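Local coordinates for protein homoaconitase small subunit (Methanocaldococcus jannaschii, PDB 2PKP) that forms the small subunit of a hydro-lyase that interconverts homocitrate and homoisocitrate through cis-homoaconitate, at residues P30-L33 / A34-C37. Residues are numbered along the deposited sequence; the frame is centred on the assembly and turned at random.
Sequences PYEL and ASHC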
loop_
_atom_site.group_PDB
_atom_site.type_symbol
_atom_site.label_atom_id
_atom_site.label_comp_id
_atom_site.label_asym_id
_atom_site.label_seq_id
_atom_site.Cartn_x
_atom_site.Cartn_y
_atom_site.Cartn_z
ATOM N N PRO A 30 -10.292 12.428 -5.784
ATOM C CA PRO A 30 -9.935 12.050 -4.415
ATOM C C PRO A 30 -8.564 12.617 -4.058
ATOM O O PRO A 30 -8.307 12.982 -2.914
ATOM C CB PRO A 30 -9.948 10.526 -4.469
ATOM C CG PRO A 30 -9.513 10.245 -5.870
ATOM C CD PRO A 30 -10.308 11.249 -6.668
ATOM N N TYR A 31 -7.689 12.688 -5.053
ATOM C CA TYR A 31 -6.352 13.230 -4.859
ATOM C C TYR A 31 -6.465 14.713 -4.535
ATOM O O TYR A 31 -5.626 15.270 -3.825
ATOM C CB TYR A 31 -5.509 13.031 -6.120
ATOM C CG TYR A 31 -5.022 11.612 -6.311
ATOM C CD1 TYR A 31 -4.094 11.053 -5.434
ATOM C CD2 TYR A 31 -5.491 10.826 -7.363
ATOM C CE1 TYR A 31 -3.644 9.748 -5.598
ATOM C CE2 TYR A 31 -5.047 9.517 -7.538
ATOM C CZ TYR A 31 -4.124 8.985 -6.650
ATOM O OH TYR A 31 -3.677 7.693 -6.805
ATOM N N GLU A 32 -7.512 15.347 -5.058
ATOM C CA GLU A 32 -7.753 16.763 -4.812
ATOM C C GLU A 32 -8.096 16.906 -3.335
ATOM O O GLU A 32 -7.684 17.858 -2.672
ATOM C CB GLU A 32 -8.922 17.256 -5.668
ATOM C CG GLU A 32 -9.063 18.771 -5.739
ATOM C CD GLU A 32 -7.877 19.436 -6.418
ATOM O OE1 GLU A 32 -7.523 19.021 -7.543
ATOM O OE2 GLU A 32 -7.307 20.380 -5.831
ATOM N N LEU A 33 -8.861 15.946 -2.829
ATOM C CA LEU A 33 -9.251 15.933 -1.428
ATOM C C LEU A 33 -8.022 15.650 -0.574
ATOM O O LEU A 33 -7.797 16.296 0.448
ATOM C CB LEU A 33 -10.303 14.846 -1.189
ATOM C CG LEU A 33 -11.704 15.115 -1.750
ATOM C CD1 LEU A 33 -12.569 13.865 -1.622
ATOM C CD2 LEU A 33 -12.330 16.287 -0.996
ATOM N N ALA A 34 -7.222 14.688 -1.016
ATOM C CA ALA A 34 -6.018 14.297 -0.297
ATOM C C ALA A 34 -5.039 15.456 -0.136
ATOM O O ALA A 34 -4.361 15.559 0.882
ATOM C CB ALA A 34 -5.345 13.131 -1.014
ATOM N N SER A 35 -4.974 16.337 -1.130
ATOM C CA SER A 35 -4.060 17.470 -1.072
ATOM C C SER A 35 -4.377 18.431 0.078
ATOM O O SER A 35 -3.587 19.322 0.388
ATOM C CB SER A 35 -4.066 18.220 -2.409
ATOM O OG SER A 35 -5.331 18.800 -2.666
ATOM N N HIS A 36 -5.529 18.257 0.714
ATOM C CA HIS A 36 -5.885 19.117 1.836
ATOM C C HIS A 36 -6.191 18.322 3.097
ATOM O O HIS A 36 -6.892 18.792 3.990
ATOM C CB HIS A 36 -7.067 20.014 1.468
ATOM C CG HIS A 36 -6.751 20.973 0.362
ATOM N ND1 HIS A 36 -6.999 20.690 -0.962
ATOM C CD2 HIS A 36 -6.110 22.167 0.379
ATOM C CE1 HIS A 36 -6.524 21.666 -1.715
ATOM N NE2 HIS A 36 -5.980 22.575 -0.927
ATOM N N CYS A 37 -5.641 17.114 3.165
ATOM C CA CYS A 37 -5.841 16.252 4.316
ATOM C C CYS A 37 -5.250 16.898 5.567
ATOM O O CYS A 37 -4.109 17.360 5.554
ATOM C CB CYS A 37 -5.184 14.891 4.069
ATOM S SG CYS A 37 -5.512 13.682 5.372
#
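Ser35 folds its hydroxyl back onto the C-terminal end of the short helix 30-34, where OG donates to the carbonyl oxygen of Glu32. Its CB rests 3.6 Å from both Tyr31 O and Glu32 O. Beyond it, a chi1 of 65° holds OG between the backbone N and the carbonyl carbon, facing back toward Glu32 O; OG stops 2.5 Å from that oxygen, a short bond that meets the carbonyl obliquely (C=O...OG 127°). The Glu32 side chain, bent at chi2, brings OE2 back to 4.1 Å from Ser35 OG, but it is the main-chain O that takes the bond. The ring of His36 presents its edge to the same oxygen, ND1 giving a weak hydrogen bond of 3.4 Å, so two side-chain donors share Glu32 O. The main-chain bonding meanwhile shortens its step: Ala34 N and Ser35 N keep the i to i-4 bonds to Pro30 O and Tyr31 O, whereas His36 N reaches only three residues back, to Leu33 O at 3.0 Å. A second i-3 bond, Cys37 N to Ala34 O, closes a type I turn that begins on the last helical residue. Leu33 and Pro30 pack on helix 68-75, Tyr24 stacks on the His36 ring, and Tyr31 makes a cation-pi contact with Lys158 of the second subunit. Such tightening is characteristic of a helix C-terminus, here in the aconitase C-terminal (swivel) domain, with the Leu33 side chain about 8 Å from that of Arg26, which is critical for substrate specificity.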